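PDB 3K2D: ABC-type metal ion transport system, periplasmic component, which binds methionine, activates Toll-like receptor 2 and probably serves as the substrate-binding lipoprotein of a metal ion or amino acid ABC transporter. Local coordinates for residues A[29-34]-A[223-228]; A[140-145]-A[152-157]; A[79-84]-A[209-214]; A[169-174]-A[189-194]. The protein carries 4 engineered substitutions. All coordinates share one frame; numbering follows the deposited sequence.

Interaction 1: A[29-34]-A[223-228]; sequences KEKYGL and YQTEEV
K31 and T225 make the apolar part of this surface contact. Their side chains lie alongside one another, running in opposing senses, the lysine methylenes against the threonine methyl: K31 CE comes to 3.9 Å from T225 CG2, and K31 CD to 4.2 Å from T225 CG2. The lysine chain is straight as far as CE and turns only at its last bond (chi4 -77°), so NZ swings off the line that brings the methylenes to the threonine. At its root the same side chain rests on its neighbour, with K31 CB 3.7 Å above the centre of the Y32 ring.

The charged part sets two acids side by side. E30 OE1 and E227 OE1 are 4.1 Å apart, the side chains are nearly perpendicular, and the carboxylate planes are turned 56° against each other. K26, on the same helix as E30, forms salt bridges with OE2 of both glutamates; its charge probably offsets much of their mutual repulsion and makes the acids two arms of one ionic cluster.

T225 is the N-cap residue of helix 226-235, and its hydroxyl, OG1, is hydrogen-bonded to the carbonyl of A222. G33, just after helix 16-32, leaves helical geometry with positive phi and keeps a weak bond from G33 N to K29 O, 3.1 Å. V27 adds apolar packing against T225 and E227. The arrangement is plain helix-to-helix surface packing, joining the first and last helices of an NlpA-type alpha/beta binding protein.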
loop_
_atom_site.group_PDB
_atom_site.type_symbol
_atom_site.label_atom_id
_atom_site.label_comp_id
_atom_site.label_asym_id
_atom_site.label_seq_id
_atom_site.Cartn_x
_atom_site.Cartn_y
_atom_site.Cartn_z
ATOM N N LYS A 29 -12.147 -20.997 3.372
ATOM C CA LYS A 29 -12.331 -22.445 3.304
ATOM C C LYS A 29 -13.406 -22.958 4.262
ATOM O O LYS A 29 -14.158 -23.868 3.929
ATOM C CB LYS A 29 -11.026 -23.194 3.599
ATOM C CG LYS A 29 -11.166 -24.709 3.415
ATOM C CD LYS A 29 -10.027 -25.504 4.053
ATOM C CE LYS A 29 -8.678 -25.248 3.373
ATOM N NZ LYS A 29 -7.561 -25.999 4.031
ATOM N N GLU A 30 -13.474 -22.374 5.448
ATOM C CA GLU A 30 -14.445 -22.800 6.442
ATOM C C GLU A 30 -15.847 -22.335 6.093
ATOM O O GLU A 30 -16.806 -23.086 6.242
ATOM C CB GLU A 30 -14.053 -22.258 7.817
ATOM C CG GLU A 30 -12.561 -22.340 8.080
ATOM C CD GLU A 30 -12.177 -21.925 9.487
ATOM O OE1 GLU A 30 -12.698 -20.890 9.977
ATOM O OE2 GLU A 30 -11.339 -22.633 10.094
ATOM N N LYS A 31 -15.962 -21.098 5.621
ATOM C CA LYS A 31 -17.255 -20.521 5.267
ATOM C C LYS A 31 -17.774 -20.842 3.865
ATOM O O LYS A 31 -18.961 -21.113 3.690
ATOM C CB LYS A 31 -17.208 -18.999 5.418
ATOM C CG LYS A 31 -17.216 -18.483 6.840
ATOM C CD LYS A 31 -17.139 -16.960 6.843
ATOM C CE LYS A 31 -17.399 -16.365 8.227
ATOM N NZ LYS A 31 -18.845 -16.366 8.600
ATOM N N TYR A 32 -16.902 -20.813 2.865
ATOM C CA TYR A 32 -17.355 -21.054 1.497
ATOM C C TYR A 32 -16.751 -22.279 0.818
ATOM O O TYR A 32 -17.085 -22.584 -0.332
ATOM C CB TYR A 32 -17.079 -19.800 0.659
ATOM C CG TYR A 32 -17.463 -18.530 1.382
ATOM C CD1 TYR A 32 -18.794 -18.278 1.727
ATOM C CD2 TYR A 32 -16.492 -17.611 1.789
ATOM C CE1 TYR A 32 -19.148 -17.152 2.464
ATOM C CE2 TYR A 32 -16.834 -16.480 2.529
ATOM C CZ TYR A 32 -18.165 -16.258 2.865
ATOM O OH TYR A 32 -18.518 -15.154 3.617
ATOM N N GLY A 33 -15.874 -22.986 1.524
ATOM C CA GLY A 33 -15.250 -24.152 0.930
ATOM C C GLY A 33 -14.468 -23.731 -0.294
ATOM O O GLY A 33 -14.374 -24.465 -1.269
ATOM N N LEU A 34 -13.907 -22.530 -0.226
ATOM C CA LEU A 34 -13.129 -21.957 -1.311
ATOM C C LEU A 34 -11.652 -22.203 -1.039
ATOM O O LEU A 34 -11.103 -21.678 -0.077
ATOM C CB LEU A 34 -13.380 -20.447 -1.383
ATOM C CG LEU A 34 -13.283 -19.685 -2.713
ATOM C CD1 LEU A 34 -12.890 -18.251 -2.396
ATOM C CD2 LEU A 34 -12.270 -20.305 -3.653
ATOM N N TYR A 223 -12.414 -11.819 3.611
ATOM C CA TYR A 223 -11.392 -10.850 4.000
ATOM C C TYR A 223 -11.969 -9.748 4.862
ATOM O O TYR A 223 -11.237 -9.054 5.564
ATOM C CB TYR A 223 -10.769 -10.236 2.739
ATOM C CG TYR A 223 -9.338 -9.743 2.855
ATOM C CD1 TYR A 223 -9.004 -8.648 3.658
ATOM C CD2 TYR A 223 -8.320 -10.349 2.117
ATOM C CE1 TYR A 223 -7.684 -8.168 3.716
ATOM C CE2 TYR A 223 -7.009 -9.883 2.169
ATOM C CZ TYR A 223 -6.694 -8.793 2.964
ATOM O OH TYR A 223 -5.388 -8.333 2.990
ATOM N N GLN A 224 -13.286 -9.583 4.807
ATOM C CA GLN A 224 -13.943 -8.534 5.576
ATOM C C GLN A 224 -14.592 -9.050 6.849
ATOM O O GLN A 224 -15.280 -8.300 7.541
ATOM C CB GLN A 224 -14.993 -7.835 4.713
ATOM C CG GLN A 224 -14.463 -7.399 3.366
ATOM C CD GLN A 224 -15.505 -6.713 2.523
ATOM O OE1 GLN A 224 -16.653 -7.142 2.471
ATOM N NE2 GLN A 224 -15.108 -5.651 1.843
ATOM N N THR A 225 -14.372 -10.326 7.160
ATOM C CA THR A 225 -14.948 -10.919 8.362
ATOM C C THR A 225 -14.265 -10.374 9.598
ATOM O O THR A 225 -13.167 -9.820 9.523
ATOM C CB THR A 225 -14.805 -12.465 8.390
ATOM O OG1 THR A 225 -13.413 -12.818 8.334
ATOM C CG2 THR A 225 -15.576 -13.110 7.224
ATOM N N GLU A 226 -14.920 -10.549 10.740
ATOM C CA GLU A 226 -14.390 -10.083 12.010
ATOM C C GLU A 226 -13.096 -10.824 12.364
ATOM O O GLU A 226 -12.188 -10.241 12.964
ATOM C CB GLU A 226 -15.428 -10.298 13.110
ATOM C CG GLU A 226 -15.258 -9.405 14.329
ATOM C CD GLU A 226 -15.771 -7.987 14.095
ATOM O OE1 GLU A 226 -16.931 -7.844 13.642
ATOM O OE2 GLU A 226 -15.022 -7.017 14.371
ATOM N N GLU A 227 -13.010 -12.100 11.984
ATOM C CA GLU A 227 -11.823 -12.904 12.279
ATOM C C GLU A 227 -10.566 -12.312 11.656
ATOM O O GLU A 227 -9.567 -12.095 12.339
ATOM C CB GLU A 227 -11.996 -14.343 11.786
ATOM C CG GLU A 227 -10.985 -15.306 12.396
ATOM C CD GLU A 227 -11.139 -16.739 11.905
ATOM O OE1 GLU A 227 -12.290 -17.185 11.719
ATOM O OE2 GLU A 227 -10.109 -17.429 11.722
ATOM N N VAL A 228 -10.619 -12.047 10.356
ATOM C CA VAL A 228 -9.475 -11.481 9.664
ATOM C C VAL A 228 -9.119 -10.127 10.255
ATOM O O VAL A 228 -7.945 -9.814 10.443
ATOM C CB VAL A 228 -9.759 -11.326 8.154
ATOM C CG1 VAL A 228 -8.609 -10.570 7.464
ATOM C CG2 VAL A 228 -9.946 -12.711 7.530
#

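Interaction 2: A[140-145]-A[152-157]; sequences ATVRDI and ITIMEL. Engineered in segment 152-157: M155 (natural residue Val).
V142 and I154 form the apolar, inward part of this contact. V142 CG1 lies opposite its backbone N (chi1 177°), which leaves CG2 turned to the strand, 4.2 Å from I154 CB. Farther along the isoleucine, I145 CD1 reaches I154 CG1 at a slack 4.5 Å. L124 of helix 114-126 and V110 of strand 107-111 also pack on I154, making it the inner end of the contact. Strand 153-157 is an outermost strand of the five-stranded mixed sheet built round strands 107-111 and 171-174, and the 140-145 loop, with its 3-10 turn at 142-144, lies beside it.

The closest approach is on the polar side, where the extended E156 chain brings OE2 to 3.4 Å from V142 CG2, the two side chains meeting at a slant. A water then ties the segments together: it accepts from V142 N at 3.1 Å and donates to E156 OE2 at 2.7 Å, a one-molecule bridge between loop backbone and strand side chain.

The loop is braced from within. T141 OG1 accepts from R143 N at 3.2 Å, an ST turn, while D144 OD2 takes the amide of T141 N at 2.9 Å on its anti side, 19° out of the carboxylate plane. The other carboxylate oxygen, D144 OD1, is in a salt bridge with R133, and the guanidinium of R143 lays one face over T141 OG1.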
loop_
_atom_site.group_PDB
_atom_site.type_symbol
_atom_site.label_atom_id
_atom_site.label_comp_id
_atom_site.label_asym_id
_atom_site.label_seq_id
_atom_site.Cartn_x
_atom_site.Cartn_y
_atom_site.Cartn_z
ATOM N N ALA A 140 0.654 15.226 -7.136
ATOM C CA ALA A 140 1.671 16.257 -6.977
ATOM C C ALA A 140 3.078 15.716 -7.225
ATOM O O ALA A 140 3.336 14.524 -7.047
ATOM C CB ALA A 140 1.599 16.836 -5.578
ATOM N N THR A 141 3.976 16.595 -7.663
ATOM C CA THR A 141 5.375 16.232 -7.873
ATOM C C THR A 141 6.183 17.411 -7.370
ATOM O O THR A 141 5.617 18.437 -6.972
ATOM C CB THR A 141 5.734 16.004 -9.351
ATOM O OG1 THR A 141 5.759 17.261 -10.041
ATOM C CG2 THR A 141 4.730 15.089 -10.004
ATOM N N VAL A 142 7.503 17.270 -7.381
ATOM C CA VAL A 142 8.381 18.340 -6.918
ATOM C C VAL A 142 8.181 19.643 -7.710
ATOM O O VAL A 142 8.504 20.727 -7.237
ATOM C CB VAL A 142 9.854 17.886 -6.984
ATOM C CG1 VAL A 142 10.776 19.022 -6.581
ATOM C CG2 VAL A 142 10.061 16.707 -6.042
ATOM N N ARG A 143 7.633 19.540 -8.912
ATOM C CA ARG A 143 7.394 20.733 -9.705
ATOM C C ARG A 143 6.244 21.515 -9.108
ATOM O O ARG A 143 6.061 22.681 -9.434
ATOM C CB ARG A 143 7.074 20.389 -11.167
ATOM C CG ARG A 143 8.273 19.913 -11.971
ATOM C CD ARG A 143 7.938 19.787 -13.451
ATOM N NE ARG A 143 6.814 18.883 -13.682
ATOM C CZ ARG A 143 6.895 17.557 -13.625
ATOM N NH1 ARG A 143 8.057 16.968 -13.352
ATOM N NH2 ARG A 143 5.805 16.819 -13.819
ATOM N N ASP A 144 5.481 20.885 -8.218
ATOM C CA ASP A 144 4.343 21.568 -7.597
ATOM C C ASP A 144 4.647 22.279 -6.282
ATOM O O ASP A 144 3.765 22.930 -5.708
ATOM C CB ASP A 144 3.185 20.594 -7.381
ATOM C CG ASP A 144 2.657 20.038 -8.677
ATOM O OD1 ASP A 144 2.330 20.847 -9.563
ATOM O OD2 ASP A 144 2.575 18.800 -8.819
ATOM N N ILE A 145 5.886 22.174 -5.810
ATOM C CA ILE A 145 6.260 22.816 -4.556
ATOM C C ILE A 145 6.372 24.337 -4.696
ATOM O O ILE A 145 7.081 24.840 -5.561
ATOM C CB ILE A 145 7.596 22.247 -4.035
ATOM C CG1 ILE A 145 7.414 20.770 -3.675
ATOM C CG2 ILE A 145 8.081 23.068 -2.835
ATOM C CD1 ILE A 145 8.711 19.997 -3.570
ATOM N N ILE A 152 14.503 21.535 2.129
ATOM C CA ILE A 152 14.537 20.086 2.061
ATOM C C ILE A 152 14.792 19.571 0.642
ATOM O O ILE A 152 14.487 20.239 -0.348
ATOM C CB ILE A 152 13.200 19.483 2.559
ATOM C CG1 ILE A 152 12.876 20.005 3.957
ATOM C CG2 ILE A 152 13.297 17.971 2.611
ATOM C CD1 ILE A 152 11.558 19.485 4.519
ATOM N N THR A 153 15.376 18.384 0.553
ATOM C CA THR A 153 15.606 17.759 -0.738
ATOM C C THR A 153 14.803 16.473 -0.718
ATOM O O THR A 153 15.038 15.601 0.106
ATOM C CB THR A 153 17.085 17.424 -0.979
ATOM O OG1 THR A 153 17.803 18.619 -1.318
ATOM C CG2 THR A 153 17.215 16.433 -2.120
ATOM N N ILE A 154 13.833 16.378 -1.615
ATOM C CA ILE A 154 12.988 15.199 -1.701
ATOM C C ILE A 154 13.676 14.114 -2.508
ATOM O O ILE A 154 13.954 14.300 -3.695
ATOM C CB ILE A 154 11.638 15.519 -2.387
ATOM C CG1 ILE A 154 10.918 16.640 -1.644
ATOM C CG2 ILE A 154 10.769 14.286 -2.419
ATOM C CD1 ILE A 154 10.624 16.311 -0.209
ATOM N N MET A 155 13.954 12.988 -1.861
ATOM C CA MET A 155 14.582 11.855 -2.529
ATOM C C MET A 155 13.489 10.851 -2.877
ATOM O O MET A 155 12.829 10.301 -1.998
ATOM C CB MET A 155 15.626 11.201 -1.616
ATOM C CG MET A 155 16.840 12.090 -1.272
ATOM S SD MET A 155 17.870 12.577 -2.668
ATOM C CE MET A 155 18.566 11.061 -3.052
ATOM N N GLU A 156 13.278 10.632 -4.167
ATOM C CA GLU A 156 12.263 9.693 -4.622
ATOM C C GLU A 156 12.924 8.343 -4.864
ATOM O O GLU A 156 13.880 8.238 -5.633
ATOM C CB GLU A 156 11.614 10.219 -5.905
ATOM C CG GLU A 156 10.756 11.464 -5.692
ATOM C CD GLU A 156 10.450 12.214 -6.982
ATOM O OE1 GLU A 156 10.127 11.562 -8.001
ATOM O OE2 GLU A 156 10.518 13.465 -6.971
ATOM N N LEU A 157 12.414 7.312 -4.196
ATOM C CA LEU A 157 12.960 5.958 -4.310
ATOM C C LEU A 157 11.850 4.930 -4.529
ATOM O O LEU A 157 10.677 5.200 -4.283
ATOM C CB LEU A 157 13.708 5.587 -3.020
ATOM C CG LEU A 157 14.687 6.600 -2.431
ATOM C CD1 LEU A 157 15.106 6.150 -1.058
ATOM C CD2 LEU A 157 15.891 6.738 -3.320
HETATM O O HOH W 1 8.811 14.730 -8.681
#

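Interaction 3: A[79-84]-A[209-214]; sequences TIAGNT and DNVQNE
V211 turns its CG2 methyl opposite its backbone N, with CG1 wedged between N and the carbonyl carbon (chi1 71°), and both methyls are thereby presented to strand 78-83. On that strand T79 holds OG1 beside its own N (chi1 -52°), which puts CG2 opposite that N and within reach of the valine; T79 CB is met directly. The threonine and valine side chains stand roughly square to each other: T79 CB is 4.1 Å from V211 CB, and T79 CG2 is 4.2 Å from V211 CG2. The same V211 CG2 also reaches up the strand, to 4.0 Å from I80 O and 4.1 Å from A81 CB, so one methyl spans three consecutive residues.

Strand 78-83 is an outermost strand of the first five-stranded sheet, antiparallel to strand 202-207, and A81 and G82 together face I204 in a classic beta bulge. V211 sits in the connection that leaves strand 202-207 for helix 214-223, within a type I turn from N210 to N213 closed by the bond N213 N to N210 O, 3.1 Å. That helix also covers A81 through V216 and V220.

Q212 bridges the turn. Its NE2 donates to D209 O at 3.1 Å with a nearly straight N-H...O angle of 163°, approaching from above the carbonyl plane, and makes a weak second bond to N213 OD1. The carbonyl of V211 is in turn hydrogen-bonded to Q217 NE2, which ties the turn to the first part of the helix. I80 points away from V211 and packs on L203, K64 and L67.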
loop_
_atom_site.group_PDB
_atom_site.type_symbol
_atom_site.label_atom_id
_atom_site.label_comp_id
_atom_site.label_asym_id
_atom_site.label_seq_id
_atom_site.Cartn_x
_atom_site.Cartn_y
_atom_site.Cartn_z
ATOM N N THR A 79 -11.360 -4.581 -12.470
ATOM C CA THR A 79 -12.499 -4.026 -11.770
ATOM C C THR A 79 -12.337 -4.240 -10.278
ATOM O O THR A 79 -11.897 -5.310 -9.845
ATOM C CB THR A 79 -13.820 -4.698 -12.213
ATOM O OG1 THR A 79 -13.920 -4.669 -13.639
ATOM C CG2 THR A 79 -15.010 -3.965 -11.635
ATOM N N ILE A 80 -12.684 -3.227 -9.491
ATOM C CA ILE A 80 -12.596 -3.355 -8.050
ATOM C C ILE A 80 -13.670 -4.346 -7.578
ATOM O O ILE A 80 -14.827 -4.275 -8.005
ATOM C CB ILE A 80 -12.801 -1.995 -7.365
ATOM C CG1 ILE A 80 -11.647 -1.053 -7.746
ATOM C CG2 ILE A 80 -12.871 -2.179 -5.852
ATOM C CD1 ILE A 80 -11.798 0.388 -7.237
ATOM N N ALA A 81 -13.280 -5.275 -6.707
ATOM C CA ALA A 81 -14.206 -6.280 -6.182
ATOM C C ALA A 81 -14.712 -5.933 -4.776
ATOM O O ALA A 81 -15.836 -6.286 -4.410
ATOM C CB ALA A 81 -13.532 -7.635 -6.173
ATOM N N GLY A 82 -13.876 -5.243 -3.997
ATOM C CA GLY A 82 -14.241 -4.850 -2.647
ATOM C C GLY A 82 -13.108 -4.147 -1.912
ATOM O O GLY A 82 -11.938 -4.285 -2.276
ATOM N N ASN A 83 -13.437 -3.389 -0.872
ATOM C CA ASN A 83 -12.415 -2.683 -0.107
ATOM C C ASN A 83 -11.847 -3.582 0.984
ATOM O O ASN A 83 -12.545 -4.457 1.491
ATOM C CB ASN A 83 -12.990 -1.437 0.582
ATOM C CG ASN A 83 -13.648 -0.469 -0.382
ATOM O OD1 ASN A 83 -13.259 -0.352 -1.546
ATOM N ND2 ASN A 83 -14.643 0.253 0.112
ATOM N N THR A 84 -10.580 -3.382 1.328
ATOM C CA THR A 84 -9.967 -4.138 2.416
ATOM C C THR A 84 -9.707 -3.128 3.527
ATOM O O THR A 84 -10.654 -2.615 4.116
ATOM C CB THR A 84 -8.639 -4.831 2.018
ATOM O OG1 THR A 84 -7.760 -3.889 1.398
ATOM C CG2 THR A 84 -8.907 -5.991 1.074
ATOM N N ASP A 209 -13.508 -9.224 -16.605
ATOM C CA ASP A 209 -14.325 -10.355 -17.027
ATOM C C ASP A 209 -14.499 -11.478 -16.016
ATOM O O ASP A 209 -15.075 -12.508 -16.346
ATOM C CB ASP A 209 -13.787 -10.953 -18.328
ATOM C CG ASP A 209 -12.364 -11.484 -18.193
ATOM O OD1 ASP A 209 -11.882 -11.669 -17.057
ATOM O OD2 ASP A 209 -11.723 -11.729 -19.236
ATOM N N ASN A 210 -14.016 -11.316 -14.793
ATOM C CA ASN A 210 -14.205 -12.385 -13.821
ATOM C C ASN A 210 -14.694 -11.877 -12.478
ATOM O O ASN A 210 -14.954 -12.661 -11.568
ATOM C CB ASN A 210 -12.904 -13.178 -13.621
ATOM C CG ASN A 210 -11.830 -12.382 -12.895
ATOM O OD1 ASN A 210 -10.841 -12.941 -12.438
ATOM N ND2 ASN A 210 -12.019 -11.071 -12.797
ATOM N N VAL A 211 -14.817 -10.560 -12.356
ATOM C CA VAL A 211 -15.247 -9.944 -11.106
ATOM C C VAL A 211 -16.606 -10.440 -10.611
ATOM O O VAL A 211 -16.853 -10.468 -9.405
ATOM C CB VAL A 211 -15.276 -8.394 -11.243
ATOM C CG1 VAL A 211 -16.432 -7.954 -12.158
ATOM C CG2 VAL A 211 -15.367 -7.752 -9.870
ATOM N N GLN A 212 -17.479 -10.841 -11.534
ATOM C CA GLN A 212 -18.802 -11.323 -11.152
ATOM C C GLN A 212 -18.811 -12.695 -10.474
ATOM O O GLN A 212 -19.713 -12.991 -9.699
ATOM C CB GLN A 212 -19.750 -11.345 -12.367
ATOM C CG GLN A 212 -19.484 -12.418 -13.436
ATOM C CD GLN A 212 -18.178 -12.208 -14.197
ATOM O OE1 GLN A 212 -17.797 -11.082 -14.495
ATOM N NE2 GLN A 212 -17.500 -13.301 -14.530
ATOM N N ASN A 213 -17.810 -13.524 -10.754
ATOM C CA ASN A 213 -17.720 -14.873 -10.176
ATOM C C ASN A 213 -17.730 -14.930 -8.646
ATOM O O ASN A 213 -17.159 -14.064 -7.978
ATOM C CB ASN A 213 -16.465 -15.574 -10.689
ATOM C CG ASN A 213 -16.469 -15.743 -12.186
ATOM O OD1 ASN A 213 -17.524 -15.912 -12.795
ATOM N ND2 ASN A 213 -15.284 -15.719 -12.794
ATOM N N GLU A 214 -18.367 -15.964 -8.096
ATOM C CA GLU A 214 -18.442 -16.125 -6.644
ATOM C C GLU A 214 -17.080 -16.336 -5.991
ATOM O O GLU A 214 -16.900 -16.031 -4.816
ATOM C CB GLU A 214 -19.388 -17.272 -6.263
ATOM C CG GLU A 214 -20.860 -16.857 -6.236
ATOM C CD GLU A 214 -21.731 -17.767 -5.359
ATOM O OE1 GLU A 214 -21.509 -17.793 -4.125
ATOM O OE2 GLU A 214 -22.636 -18.456 -5.901
#

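Interaction 4: A[169-174]-A[189-194]; sequences VALSII and DGVFVE
L171 and F192 meet inside the second alpha/beta lobe of this periplasmic-binding-protein fold, where strand 171-174 and the short, weakly bonded strand 192-193 belong to one mixed sheet with strand 90-92 between them. The side chains thus pack over an intervening strand.

From CB the L171 chain leaves with CG opposite the backbone N (chi1 -179°), aimed at the 189-194 segment; CB and CG provide the reach, and the touching starts at the methyls. The CD1 branch goes to V191, meeting it tip to tip at 4.0 Å from V191 CG1, with V191 CG2 and V191 CB equally near. The CD2 branch turns to the phenylalanine, 3.9 Å from F192 CZ and 4.0 Å from F192 CE2, approaching the ring at a slant. L171 CD1 also nears the ring, 4.1 Å from F192 CE2.

I173 continues the same surface. Its side chain stands almost perpendicular to that of F192, and I173 CG1 reaches F192 CZ at 4.1 Å. L123 of helix 114-126 packs on both I173 and F192, and S120 and L124 add to the cover over I173, so I173 and F192 lie between the sheet and helix 114-126. The F192 ring is swung in by chi1 53°, its CG lodged between N and the carbonyl carbon.

Two residues beyond F192, E194 makes a salt bridge to R119, a residue of the methionine pocket, while the side chain of I173 lies about 8 Å from the ligand. At the ring edge, near its plane, I173 CD1 stands 4.1 Å from F192 CE1.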
loop_
_atom_site.group_PDB
_atom_site.type_symbol
_atom_site.label_atom_id
_atom_site.label_comp_id
_atom_site.label_asym_id
_atom_site.label_seq_id
_atom_site.Cartn_x
_atom_site.Cartn_y
_atom_site.Cartn_z
ATOM N N VAL A 169 18.939 9.011 5.048
ATOM C CA VAL A 169 18.265 10.298 5.062
ATOM C C VAL A 169 17.784 10.652 6.450
ATOM O O VAL A 169 17.845 9.832 7.363
ATOM C CB VAL A 169 17.062 10.306 4.104
ATOM C CG1 VAL A 169 17.530 9.999 2.692
ATOM C CG2 VAL A 169 16.023 9.295 4.567
ATOM N N ALA A 170 17.301 11.877 6.607
ATOM C CA ALA A 170 16.820 12.332 7.901
ATOM C C ALA A 170 15.469 11.724 8.253
ATOM O O ALA A 170 15.163 11.494 9.429
ATOM C CB ALA A 170 16.721 13.848 7.909
ATOM N N LEU A 171 14.663 11.449 7.235
ATOM C CA LEU A 171 13.336 10.903 7.472
ATOM C C LEU A 171 12.736 10.322 6.191
ATOM O O LEU A 171 12.949 10.848 5.102
ATOM C CB LEU A 171 12.455 12.020 8.050
ATOM C CG LEU A 171 10.998 11.764 8.435
ATOM C CD1 LEU A 171 10.622 12.683 9.584
ATOM C CD2 LEU A 171 10.087 11.985 7.223
ATOM N N SER A 172 11.986 9.235 6.328
ATOM C CA SER A 172 11.377 8.577 5.178
ATOM C C SER A 172 9.918 8.220 5.382
ATOM O O SER A 172 9.536 7.696 6.422
ATOM C CB SER A 172 12.120 7.283 4.849
ATOM O OG SER A 172 13.502 7.501 4.660
ATOM N N ILE A 173 9.107 8.507 4.370
ATOM C CA ILE A 173 7.694 8.162 4.398
ATOM C C ILE A 173 7.657 6.785 3.741
ATOM O O ILE A 173 7.980 6.639 2.563
ATOM C CB ILE A 173 6.857 9.198 3.615
ATOM C CG1 ILE A 173 6.817 10.507 4.420
ATOM C CG2 ILE A 173 5.447 8.666 3.364
ATOM C CD1 ILE A 173 6.109 11.655 3.727
ATOM N N ILE A 174 7.292 5.774 4.525
ATOM C CA ILE A 174 7.275 4.395 4.057
ATOM C C ILE A 174 5.897 3.760 4.120
ATOM O O ILE A 174 5.190 3.924 5.111
ATOM C CB ILE A 174 8.219 3.534 4.927
ATOM C CG1 ILE A 174 9.593 4.205 5.026
ATOM C CG2 ILE A 174 8.333 2.136 4.353
ATOM C CD1 ILE A 174 10.573 3.498 5.960
ATOM N N ASP A 189 6.109 4.076 16.020
ATOM C CA ASP A 189 7.305 4.741 15.515
ATOM C C ASP A 189 7.145 5.955 14.608
ATOM O O ASP A 189 8.115 6.659 14.349
ATOM C CB ASP A 189 8.150 3.703 14.798
ATOM C CG ASP A 189 8.294 2.443 15.600
ATOM O OD1 ASP A 189 9.111 2.445 16.545
ATOM O OD2 ASP A 189 7.576 1.460 15.306
ATOM N N GLY A 190 5.939 6.209 14.123
ATOM C CA GLY A 190 5.741 7.333 13.228
ATOM C C GLY A 190 6.044 8.710 13.785
ATOM O O GLY A 190 5.649 9.035 14.902
ATOM N N VAL A 191 6.751 9.526 13.002
ATOM C CA VAL A 191 7.078 10.894 13.406
ATOM C C VAL A 191 5.817 11.710 13.179
ATOM O O VAL A 191 5.576 12.722 13.828
ATOM C CB VAL A 191 8.223 11.464 12.567
ATOM C CG1 VAL A 191 8.455 12.921 12.917
ATOM C CG2 VAL A 191 9.474 10.662 12.824
ATOM N N PHE A 192 5.019 11.253 12.228
ATOM C CA PHE A 192 3.742 11.864 11.924
ATOM C C PHE A 192 2.988 10.828 11.115
ATOM O O PHE A 192 3.592 9.960 10.482
ATOM C CB PHE A 192 3.891 13.195 11.168
ATOM C CG PHE A 192 4.744 13.126 9.934
ATOM C CD1 PHE A 192 4.291 12.498 8.784
ATOM C CD2 PHE A 192 6.000 13.727 9.911
ATOM C CE1 PHE A 192 5.077 12.471 7.628
ATOM C CE2 PHE A 192 6.785 13.702 8.759
ATOM C CZ PHE A 192 6.320 13.074 7.623
ATOM N N VAL A 193 1.669 10.889 11.162
ATOM C CA VAL A 193 0.872 9.918 10.443
ATOM C C VAL A 193 -0.218 10.586 9.625
ATOM O O VAL A 193 -0.741 11.645 9.993
ATOM C CB VAL A 193 0.243 8.910 11.433
ATOM C CG1 VAL A 193 -0.472 7.805 10.680
ATOM C CG2 VAL A 193 1.331 8.330 12.332
ATOM N N GLU A 194 -0.541 9.954 8.505
ATOM C CA GLU A 194 -1.569 10.424 7.592
ATOM C C GLU A 194 -2.909 10.214 8.293
ATOM O O GLU A 194 -3.026 9.352 9.158
ATOM C CB GLU A 194 -1.488 9.590 6.306
ATOM C CG GLU A 194 -2.444 9.985 5.205
ATOM C CD GLU A 194 -2.416 9.002 4.051
ATOM O OE1 GLU A 194 -2.721 7.809 4.278
ATOM O OE2 GLU A 194 -2.088 9.413 2.916
#

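How the interactions relate
The contacts fall into two groups on opposite sides of the chain's centre. Interactions 1 and 3, with centres 16 Å apart, touch directly: Q224 bonds to the carbonyl of N83 and Y223 packs on T84, joining the C-terminal helices to edge strand 78-83. Interactions 2 and 4, centres 15 Å apart, share the other five-stranded sheet, through outermost strand 153-157 for interaction 2, and inner strand 171-174 with outermost strand 192-193 for interaction 4. Between groups the centres lie 33 to 42 Å apart. Along the chain, interaction 1 encloses interaction 3, which encloses 2 and then 4 in series. One lobe is thus completed by both chain ends, the other inserted, with methionine bound between them.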